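Local coordinates for catechol 2,3-dioxygenase (Pseudomonas sp. KL28, PDB 3HQ0), which probably catalyses the iron-dependent extradiol cleavage of catechol by molecular oxygen, giving 2-hydroxy-6-oxohexa-2,4-dienoate, at residues A[92-97]-A[107-112]; A[153-158]-A[201-206]; A[214-219]-A[263-268]. All coordinates share one frame; numbering follows the deposited sequence.

Contact 1 belongs to one mixed sheet of the chain, contacts 2 and 3 to the other, which carries the iron. Strands 151-159 and 213-220 lie side by side in that second sheet, so contacts 2 and 3, with centres about 10 Å apart, adjoin: Ser-218 N lies 2.7 Å from His-154 O, a probable hydrogen bond. Together they bring in the three protein ligands, His-154 from contact 2 and His-216 and Glu-267 from contact 3. Contact 1 sits away from the metal, its centre about 19 Å from that of contact 2 and 24 Å from that of contact 3, yet Leu-112 CD1 packs on Phe-205 CZ at 3.5 Å, joining the two sheet systems.

Contact 1. Residues A[92-97]-A[107-112]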
loop_
_atom_site.group_PDB
_atom_site.type_symbol
_atom_site.label_atom_id
_atom_site.label_comp_id
_atom_site.label_asym_id
_atom_site.label_seq_id
_atom_site.Cartn_x
_atom_site.Cartn_y
_atom_site.Cartn_z
ATOM N N THR A 92 -35.083 24.191 -20.446
ATOM C CA THR A 92 -34.863 24.647 -21.805
ATOM C C THR A 92 -33.475 24.135 -22.142
ATOM O O THR A 92 -32.555 24.269 -21.338
ATOM C CB THR A 92 -34.909 26.199 -21.907
ATOM O OG1 THR A 92 -33.753 26.764 -21.278
ATOM C CG2 THR A 92 -36.147 26.735 -21.207
ATOM N N THR A 93 -33.332 23.514 -23.308
ATOM C CA THR A 93 -32.041 22.982 -23.727
ATOM C C THR A 93 -31.528 23.666 -24.986
ATOM O O THR A 93 -32.301 24.157 -25.811
ATOM C CB THR A 93 -32.105 21.466 -24.017
ATOM O OG1 THR A 93 -33.035 21.217 -25.078
ATOM C CG2 THR A 93 -32.530 20.701 -22.779
ATOM N N THR A 94 -30.212 23.690 -25.127
ATOM C CA THR A 94 -29.588 24.295 -26.288
ATOM C C THR A 94 -28.588 23.308 -26.852
ATOM O O THR A 94 -27.708 22.817 -26.141
ATOM C CB THR A 94 -28.873 25.583 -25.915
ATOM O OG1 THR A 94 -27.989 25.333 -24.823
ATOM C CG2 THR A 94 -29.874 26.639 -25.510
ATOM N N ARG A 95 -28.735 23.012 -28.135
ATOM C CA ARG A 95 -27.864 22.068 -28.805
ATOM C C ARG A 95 -26.594 22.750 -29.306
ATOM O O ARG A 95 -26.661 23.661 -30.131
ATOM C CB ARG A 95 -28.605 21.442 -29.982
ATOM C CG ARG A 95 -27.989 20.170 -30.504
ATOM C CD ARG A 95 -28.323 18.990 -29.608
ATOM N NE ARG A 95 -28.688 17.838 -30.427
ATOM C CZ ARG A 95 -29.844 17.193 -30.343
ATOM N NH1 ARG A 95 -30.766 17.562 -29.469
ATOM N NH2 ARG A 95 -30.091 16.190 -31.164
ATOM N N ILE A 96 -25.442 22.315 -28.801
ATOM C CA ILE A 96 -24.163 22.875 -29.229
ATOM C C ILE A 96 -23.686 22.042 -30.413
ATOM O O ILE A 96 -23.611 20.818 -30.332
ATOM C CB ILE A 96 -23.103 22.828 -28.103
ATOM C CG1 ILE A 96 -23.348 23.954 -27.089
ATOM C CG2 ILE A 96 -21.717 23.004 -28.695
ATOM C CD1 ILE A 96 -24.701 23.940 -26.425
ATOM N N PRO A 97 -23.343 22.701 -31.530
ATOM C CA PRO A 97 -22.893 21.965 -32.713
ATOM C C PRO A 97 -21.677 21.077 -32.521
ATOM O O PRO A 97 -20.821 21.340 -31.671
ATOM C CB PRO A 97 -22.661 23.070 -33.744
ATOM C CG PRO A 97 -22.282 24.244 -32.902
ATOM C CD PRO A 97 -23.242 24.155 -31.741
ATOM N N ARG A 107 -23.647 18.582 -28.463
ATOM C CA ARG A 107 -23.999 18.424 -27.061
ATOM C C ARG A 107 -25.307 19.082 -26.662
ATOM O O ARG A 107 -25.681 20.136 -27.190
ATOM C CB ARG A 107 -22.893 18.992 -26.183
ATOM C CG ARG A 107 -21.546 18.331 -26.356
ATOM C CD ARG A 107 -20.473 19.292 -25.897
ATOM N NE ARG A 107 -20.053 20.181 -26.973
ATOM C CZ ARG A 107 -19.457 21.359 -26.799
ATOM N NH1 ARG A 107 -19.211 21.822 -25.580
ATOM N NH2 ARG A 107 -19.080 22.066 -27.857
ATOM N N VAL A 108 -25.993 18.456 -25.713
ATOM C CA VAL A 108 -27.239 18.984 -25.188
ATOM C C VAL A 108 -26.904 19.736 -23.906
ATOM O O VAL A 108 -26.545 19.131 -22.895
ATOM C CB VAL A 108 -28.236 17.854 -24.878
ATOM C CG1 VAL A 108 -29.420 18.406 -24.094
ATOM C CG2 VAL A 108 -28.710 17.221 -26.183
ATOM N N ARG A 109 -27.007 21.061 -23.944
ATOM C CA ARG A 109 -26.690 21.869 -22.770
ATOM C C ARG A 109 -27.922 22.453 -22.116
ATOM O O ARG A 109 -28.909 22.770 -22.786
ATOM C CB ARG A 109 -25.744 23.019 -23.138
ATOM C CG ARG A 109 -25.405 23.915 -21.950
ATOM C CD ARG A 109 -24.463 25.025 -22.334
ATOM N NE ARG A 109 -23.198 24.524 -22.858
ATOM C CZ ARG A 109 -22.288 25.297 -23.440
ATOM N NH1 ARG A 109 -22.514 26.600 -23.564
ATOM N NH2 ARG A 109 -21.168 24.773 -23.917
ATOM N N PHE A 110 -27.853 22.591 -20.797
ATOM C CA PHE A 110 -28.941 23.160 -20.028
ATOM C C PHE A 110 -28.400 23.688 -18.714
ATOM O O PHE A 110 -27.316 23.300 -18.269
ATOM C CB PHE A 110 -30.039 22.116 -19.793
ATOM C CG PHE A 110 -29.594 20.927 -18.999
ATOM C CD1 PHE A 110 -29.724 20.910 -17.613
ATOM C CD2 PHE A 110 -29.059 19.812 -19.637
ATOM C CE1 PHE A 110 -29.325 19.786 -16.871
ATOM C CE2 PHE A 110 -28.655 18.683 -18.898
ATOM C CZ PHE A 110 -28.791 18.676 -17.521
ATOM N N GLU A 111 -29.160 24.586 -18.096
ATOM C CA GLU A 111 -28.755 25.185 -16.839
ATOM C C GLU A 111 -29.580 24.623 -15.689
ATOM O O GLU A 111 -30.791 24.439 -15.814
ATOM C CB GLU A 111 -28.935 26.695 -16.919
ATOM C CG GLU A 111 -28.290 27.468 -15.799
ATOM C CD GLU A 111 -28.425 28.964 -16.009
ATOM O OE1 GLU A 111 -28.175 29.419 -17.149
ATOM O OE2 GLU A 111 -28.771 29.678 -15.047
ATOM N N LEU A 112 -28.922 24.350 -14.567
ATOM C CA LEU A 112 -29.615 23.812 -13.403
ATOM C C LEU A 112 -30.114 24.965 -12.541
ATOM O O LEU A 112 -29.716 26.119 -12.735
ATOM C CB LEU A 112 -28.674 22.930 -12.574
ATOM C CG LEU A 112 -28.255 21.568 -13.130
ATOM C CD1 LEU A 112 -27.168 20.953 -12.234
ATOM C CD2 LEU A 112 -29.477 20.655 -13.195
HETATM O O HOH W 1 -18.854 19.859 -30.240
#
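Ile-96 lies against two arginines of the neighbouring strand, and these three residues carry most of the contact. Its CG2 branch sits over one face of the Arg-107 guanidinium, 3.4 Å from Arg-107 CZ. The other branch runs the opposite way along the strand: with CG1 beside the backbone N (chi1 -78°), CD1 reaches Arg-109 CB at 3.6 Å while CG1 lies over a face of the Arg-109 guanidinium. One isoleucine thus packs its two branches against two guanidinium faces.

Beneath this the backbones form an antiparallel hairpin. Ile-96 and Arg-107 are a hydrogen-bonded pair, with Ile-96 N to Arg-107 O at 2.7 Å and the return bond from Arg-107 N to Ile-96 O at 2.9 Å. Thr-94 and Arg-109 repeat the pattern, Thr-94 N lying 2.8 Å from Arg-109 O. Between them Arg-95 and Val-108 make a non-hydrogen-bonded pair whose side chains turn to the other face, toward helix 76-89; there Arg-95 CD touches Val-108 CG2 at 3.9 Å. A water bridges Pro-97 O and Arg-107 NH2.

The guanidinium ends are answered by acids: Arg-107 by Glu-100 and Glu-119, Arg-109 by Glu-119 as well. Sharing Glu-119, on the adjoining strand 117-121, probably offsets the closeness of the two positive charges, while Ile-96 packs over one face of each guanidinium.

Contact 2. Residues A[153-158]-A[201-206]; sequences DHCLLY and HDIAFV. With FE (Fe (III) ion), chain E.
His-154 and His-201 both carry CG between the backbone N and the carbonyl carbon (chi1 65° in each), and this common setting brings their imidazoles together. The planes stand 45° apart, with centroids 3.8 Å from each other, and His-201 NE2 comes over the centre of the His-154 ring. The two NE2 atoms are close but not hydrogen-bonded: His-154 NE2 is committed to the iron at 2.2 Å, and His-201 NE2 lies over the ring face.

The ND1 edge of the His-154 ring is held by Asp-153. ND1 donates to Asp-153 OD2 at 2.8 Å, the oxygen lying in the ring plane and accepting on its anti lone pair. A water then ties Asp-153 OD2 to His-201 O, so that the carboxylate is joined to both segments.

Farther along, the strands run parallel. Cys-155 O accepts from Ala-204 N, Ala-204 O takes the straighter bond from Leu-157 N at 2.8 Å, and Leu-157 O receives Val-206 N. The Leu-157 side chain crosses that of Ile-203 at about a right angle, CD2 lying 3.6 Å from Ile-203 CG1 and also over a face of the Phe-205 ring. On the opposite face of the sheet, Leu-156 CD2 meets Val-206 CG2 at 3.6 Å, and Tyr-158 lies alongside Val-206 with CE1 3.5 Å from Val-206 CB. Asp-202 and Ile-203 form a classic beta bulge opposite Leu-194.

Asp-153 is therefore a second-shell residue: its bond helps fix the rotation of the ligand ring and would probably make the imidazole a stronger electron donor to the iron.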
loop_
_atom_site.group_PDB
_atom_site.type_symbol
_atom_site.label_atom_id
_atom_site.label_comp_id
_atom_site.label_asym_id
_atom_site.label_seq_id
_atom_site.Cartn_x
_atom_site.Cartn_y
_atom_site.Cartn_z
ATOM N N ASP A 153 -13.153 11.784 -12.143
ATOM C CA ASP A 153 -14.104 11.041 -11.329
ATOM C C ASP A 153 -15.455 11.706 -11.122
ATOM O O ASP A 153 -16.498 11.064 -11.245
ATOM C CB ASP A 153 -13.467 10.738 -9.976
ATOM C CG ASP A 153 -14.115 9.578 -9.287
ATOM O OD1 ASP A 153 -13.785 8.419 -9.635
ATOM O OD2 ASP A 153 -14.966 9.826 -8.412
ATOM N N HIS A 154 -15.437 12.989 -10.794
ATOM C CA HIS A 154 -16.672 13.736 -10.559
ATOM C C HIS A 154 -16.291 15.160 -10.229
ATOM O O HIS A 154 -15.139 15.563 -10.389
ATOM C CB HIS A 154 -17.450 13.152 -9.365
ATOM C CG HIS A 154 -16.737 13.295 -8.052
ATOM N ND1 HIS A 154 -15.808 12.375 -7.604
ATOM C CD2 HIS A 154 -16.732 14.299 -7.144
ATOM C CE1 HIS A 154 -15.263 12.809 -6.484
ATOM N NE2 HIS A 154 -15.803 13.975 -6.184
ATOM N N CYS A 155 -17.270 15.926 -9.783
ATOM C CA CYS A 155 -17.037 17.291 -9.353
ATOM C C CYS A 155 -18.065 17.544 -8.255
ATOM O O CYS A 155 -19.000 16.757 -8.075
ATOM C CB CYS A 155 -17.204 18.288 -10.515
ATOM S SG CYS A 155 -18.889 18.609 -11.050
ATOM N N LEU A 156 -17.868 18.601 -7.480
ATOM C CA LEU A 156 -18.814 18.926 -6.427
ATOM C C LEU A 156 -19.139 20.390 -6.623
ATOM O O LEU A 156 -18.259 21.244 -6.521
ATOM C CB LEU A 156 -18.205 18.677 -5.041
ATOM C CG LEU A 156 -19.174 18.899 -3.869
ATOM C CD1 LEU A 156 -18.716 18.115 -2.652
ATOM C CD2 LEU A 156 -19.264 20.372 -3.552
ATOM N N LEU A 157 -20.401 20.676 -6.927
ATOM C CA LEU A 157 -20.817 22.048 -7.180
ATOM C C LEU A 157 -21.582 22.681 -6.026
ATOM O O LEU A 157 -22.302 22.000 -5.290
ATOM C CB LEU A 157 -21.676 22.114 -8.450
ATOM C CG LEU A 157 -21.166 21.465 -9.738
ATOM C CD1 LEU A 157 -19.735 21.925 -10.042
ATOM C CD2 LEU A 157 -21.234 19.959 -9.586
ATOM N N TYR A 158 -21.411 23.995 -5.896
ATOM C CA TYR A 158 -22.054 24.814 -4.866
ATOM C C TYR A 158 -23.094 25.721 -5.526
ATOM O O TYR A 158 -22.776 26.477 -6.443
ATOM C CB TYR A 158 -21.010 25.697 -4.174
ATOM C CG TYR A 158 -20.360 25.114 -2.932
ATOM C CD1 TYR A 158 -20.126 23.744 -2.803
ATOM C CD2 TYR A 158 -19.920 25.955 -1.912
ATOM C CE1 TYR A 158 -19.456 23.228 -1.682
ATOM C CE2 TYR A 158 -19.249 25.452 -0.794
ATOM C CZ TYR A 158 -19.018 24.093 -0.686
ATOM O OH TYR A 158 -18.328 23.618 0.406
ATOM N N HIS A 201 -20.145 8.284 -6.371
ATOM C CA HIS A 201 -20.775 9.436 -6.982
ATOM C C HIS A 201 -20.093 9.922 -8.254
ATOM O O HIS A 201 -18.863 9.862 -8.417
ATOM C CB HIS A 201 -20.960 10.593 -5.978
ATOM C CG HIS A 201 -19.682 11.177 -5.460
ATOM N ND1 HIS A 201 -18.741 10.433 -4.781
ATOM C CD2 HIS A 201 -19.214 12.447 -5.477
ATOM C CE1 HIS A 201 -17.750 11.217 -4.402
ATOM N NE2 HIS A 201 -18.011 12.445 -4.811
ATOM N N ASP A 202 -20.935 10.378 -9.171
ATOM C CA ASP A 202 -20.511 10.885 -10.451
ATOM C C ASP A 202 -20.561 12.409 -10.428
ATOM O O ASP A 202 -19.908 13.076 -11.233
ATOM C CB ASP A 202 -21.416 10.299 -11.528
ATOM C CG ASP A 202 -21.095 8.835 -11.817
ATOM O OD1 ASP A 202 -20.051 8.581 -12.463
ATOM O OD2 ASP A 202 -21.866 7.943 -11.393
ATOM N N ILE A 203 -21.333 12.948 -9.487
ATOM C CA ILE A 203 -21.468 14.390 -9.296
ATOM C C ILE A 203 -22.110 14.634 -7.926
ATOM O O ILE A 203 -22.866 13.796 -7.434
ATOM C CB ILE A 203 -22.330 15.046 -10.410
ATOM C CG1 ILE A 203 -22.226 16.575 -10.305
ATOM C CG2 ILE A 203 -23.792 14.620 -10.282
ATOM C CD1 ILE A 203 -22.714 17.321 -11.562
ATOM N N ALA A 204 -21.781 15.760 -7.305
ATOM C CA ALA A 204 -22.325 16.108 -5.991
ATOM C C ALA A 204 -22.664 17.599 -5.916
ATOM O O ALA A 204 -22.081 18.413 -6.630
ATOM C CB ALA A 204 -21.314 15.746 -4.880
ATOM N N PHE A 205 -23.615 17.946 -5.053
ATOM C CA PHE A 205 -24.019 19.339 -4.886
ATOM C C PHE A 205 -24.169 19.705 -3.413
ATOM O O PHE A 205 -24.644 18.905 -2.609
ATOM C CB PHE A 205 -25.364 19.612 -5.573
ATOM C CG PHE A 205 -25.354 19.427 -7.061
ATOM C CD1 PHE A 205 -25.486 18.157 -7.625
ATOM C CD2 PHE A 205 -25.237 20.526 -7.904
ATOM C CE1 PHE A 205 -25.501 17.985 -9.009
ATOM C CE2 PHE A 205 -25.252 20.367 -9.292
ATOM C CZ PHE A 205 -25.383 19.092 -9.845
ATOM N N VAL A 206 -23.764 20.921 -3.067
ATOM C CA VAL A 206 -23.896 21.412 -1.703
ATOM C C VAL A 206 -24.692 22.714 -1.772
ATOM O O VAL A 206 -24.389 23.586 -2.592
ATOM C CB VAL A 206 -22.515 21.679 -1.058
ATOM C CG1 VAL A 206 -22.691 22.327 0.303
ATOM C CG2 VAL A 206 -21.753 20.359 -0.904
HETATM FE FE FE E . -14.825 14.806 -4.437
HETATM O O HOH W 2 -16.603 8.280 -7.007
#

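Contact 3. Residues A[214-219]-A[263-268]. With FE (Fe (III) ion), chain E.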
loop_
_atom_site.group_PDB
_atom_site.type_symbol
_atom_site.label_atom_id
_atom_site.label_comp_id
_atom_site.label_asym_id
_atom_site.label_seq_id
_atom_site.Cartn_x
_atom_site.Cartn_y
_atom_site.Cartn_z
ATOM N N LEU A 214 -18.007 26.452 -8.224
ATOM C CA LEU A 214 -17.291 25.190 -8.390
ATOM C C LEU A 214 -16.441 24.941 -7.148
ATOM O O LEU A 214 -15.516 25.712 -6.855
ATOM C CB LEU A 214 -16.391 25.252 -9.633
ATOM C CG LEU A 214 -15.449 24.098 -10.050
ATOM C CD1 LEU A 214 -14.034 24.416 -9.597
ATOM C CD2 LEU A 214 -15.926 22.760 -9.506
ATOM N N HIS A 215 -16.767 23.895 -6.392
ATOM C CA HIS A 215 -15.968 23.583 -5.216
ATOM C C HIS A 215 -14.718 22.887 -5.747
ATOM O O HIS A 215 -13.602 23.346 -5.515
ATOM C CB HIS A 215 -16.710 22.656 -4.257
ATOM C CG HIS A 215 -15.960 22.379 -2.992
ATOM N ND1 HIS A 215 -15.835 23.307 -1.981
ATOM C CD2 HIS A 215 -15.277 21.284 -2.581
ATOM C CE1 HIS A 215 -15.109 22.797 -1.002
ATOM N NE2 HIS A 215 -14.758 21.569 -1.341
ATOM N N HIS A 216 -14.909 21.778 -6.460
ATOM C CA HIS A 216 -13.774 21.065 -7.034
ATOM C C HIS A 216 -14.131 20.028 -8.078
ATOM O O HIS A 216 -15.256 19.526 -8.128
ATOM C CB HIS A 216 -12.951 20.349 -5.942
ATOM C CG HIS A 216 -13.627 19.150 -5.351
ATOM N ND1 HIS A 216 -14.495 19.230 -4.282
ATOM C CD2 HIS A 216 -13.576 17.840 -5.693
ATOM C CE1 HIS A 216 -14.950 18.024 -3.992
ATOM N NE2 HIS A 216 -14.409 17.162 -4.835
ATOM N N CYS A 217 -13.145 19.722 -8.912
ATOM C CA CYS A 217 -13.257 18.667 -9.911
ATOM C C CYS A 217 -12.398 17.573 -9.291
ATOM O O CYS A 217 -11.404 17.881 -8.626
ATOM C CB CYS A 217 -12.670 19.109 -11.245
ATOM S SG CYS A 217 -13.833 20.059 -12.222
ATOM N N SER A 218 -12.757 16.309 -9.488
ATOM C CA SER A 218 -11.981 15.238 -8.869
ATOM C C SER A 218 -11.348 14.229 -9.804
ATOM O O SER A 218 -11.927 13.859 -10.829
ATOM C CB SER A 218 -12.842 14.498 -7.839
ATOM O OG SER A 218 -12.130 13.399 -7.298
ATOM N N PHE A 219 -10.154 13.776 -9.420
ATOM C CA PHE A 219 -9.395 12.800 -10.195
ATOM C C PHE A 219 -9.039 11.564 -9.370
ATOM O O PHE A 219 -8.497 11.665 -8.267
ATOM C CB PHE A 219 -8.130 13.456 -10.762
ATOM C CG PHE A 219 -8.421 14.586 -11.703
ATOM C CD1 PHE A 219 -8.692 15.857 -11.221
ATOM C CD2 PHE A 219 -8.488 14.359 -13.081
ATOM C CE1 PHE A 219 -9.034 16.899 -12.092
ATOM C CE2 PHE A 219 -8.827 15.385 -13.959
ATOM C CZ PHE A 219 -9.101 16.661 -13.465
ATOM N N GLY A 263 -6.465 29.090 -8.854
ATOM C CA GLY A 263 -7.335 28.982 -7.702
ATOM C C GLY A 263 -8.487 28.010 -7.883
ATOM O O GLY A 263 -9.474 28.077 -7.154
ATOM N N ASN A 264 -8.385 27.125 -8.867
ATOM C CA ASN A 264 -9.423 26.128 -9.079
ATOM C C ASN A 264 -9.036 24.942 -8.197
ATOM O O ASN A 264 -7.941 24.408 -8.329
ATOM C CB ASN A 264 -9.457 25.676 -10.541
ATOM C CG ASN A 264 -9.908 26.773 -11.484
ATOM O OD1 ASN A 264 -9.229 27.084 -12.465
ATOM N ND2 ASN A 264 -11.063 27.353 -11.200
ATOM N N ARG A 265 -9.919 24.548 -7.287
ATOM C CA ARG A 265 -9.620 23.417 -6.413
ATOM C C ARG A 265 -9.911 22.094 -7.127
ATOM O O ARG A 265 -10.928 21.947 -7.804
ATOM C CB ARG A 265 -10.452 23.487 -5.129
ATOM C CG ARG A 265 -10.200 22.319 -4.191
ATOM C CD ARG A 265 -11.254 22.182 -3.103
ATOM N NE ARG A 265 -11.150 23.173 -2.033
ATOM C CZ ARG A 265 -12.002 24.180 -1.849
ATOM N NH1 ARG A 265 -13.030 24.346 -2.671
ATOM N NH2 ARG A 265 -11.839 25.011 -0.824
ATOM N N PHE A 266 -8.999 21.142 -6.999
ATOM C CA PHE A 266 -9.198 19.834 -7.598
ATOM C C PHE A 266 -8.908 18.799 -6.520
ATOM O O PHE A 266 -8.316 19.127 -5.490
ATOM C CB PHE A 266 -8.265 19.637 -8.796
ATOM C CG PHE A 266 -6.808 19.669 -8.437
ATOM C CD1 PHE A 266 -6.105 18.490 -8.216
ATOM C CD2 PHE A 266 -6.139 20.882 -8.313
ATOM C CE1 PHE A 266 -4.746 18.524 -7.877
ATOM C CE2 PHE A 266 -4.792 20.924 -7.977
ATOM C CZ PHE A 266 -4.095 19.743 -7.760
ATOM N N GLU A 267 -9.339 17.563 -6.744
ATOM C CA GLU A 267 -9.104 16.495 -5.772
ATOM C C GLU A 267 -8.426 15.289 -6.411
ATOM O O GLU A 267 -8.712 14.944 -7.554
ATOM C CB GLU A 267 -10.425 16.037 -5.139
ATOM C CG GLU A 267 -10.351 14.660 -4.458
ATOM C CD GLU A 267 -11.692 14.191 -3.910
ATOM O OE1 GLU A 267 -12.697 14.312 -4.624
ATOM O OE2 GLU A 267 -11.740 13.690 -2.773
ATOM N N THR A 268 -7.512 14.668 -5.667
ATOM C CA THR A 268 -6.834 13.458 -6.125
ATOM C C THR A 268 -7.099 12.468 -4.990
ATOM O O THR A 268 -6.582 12.645 -3.888
ATOM C CB THR A 268 -5.305 13.657 -6.283
ATOM O OG1 THR A 268 -4.727 14.000 -5.017
ATOM C CG2 THR A 268 -5.010 14.746 -7.300
HETATM FE FE FE E . -14.825 14.806 -4.437
HETATM O O HOH W 3 -12.595 25.853 -6.796
#
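Two of the three protein ligands of the iron meet here across neighbouring strands: His-216 NE2 binds it at 2.4 Å and Glu-267 OE1 at 2.2 Å. The imidazole and carboxylate planes are perpendicular, and His-216 NE2 and Glu-267 OE1, 3.3 Å apart, are held close by the shared metal, not by a hydrogen bond. Glu-267 reaches it as an extended chain, its CG anti to the backbone N (chi1 162°).

Side-chain hydrogen bonds hold that carboxylate. Ser-218 OG donates to Glu-267 OE1 at 2.9 Å, coming from above the carboxylate plane. OE1 thus serves both iron and serine, while OE2 is bonded to Thr-255 OG1 on strand 254-259.

With His-154 of strand 151-159 these residues complete the two-histidine, one-carboxylate facial triad of the extradiol dioxygenases, set on the sheet of a vicinal oxygen chelate domain. His-215 and His-216 both face Leu-156 as a classic beta bulge.

The His-215 ring is stacked. The Arg-265 guanidinium lies flat on it, planes 22° apart and centres 3.9 Å from each other, and Arg-265 NH1 also donates to His-215 O at 3.1 Å. Asp-242 takes Arg-265 NE in a salt bridge; Tyr-158 also stacks with His-215.

Parallel backbone pairing supplies the remainder: Glu-267 N to Cys-217 O at 2.8 Å, Phe-219 N to Glu-267 O at 2.6 Å, and a weak bond from Cys-217 N to Arg-265 O.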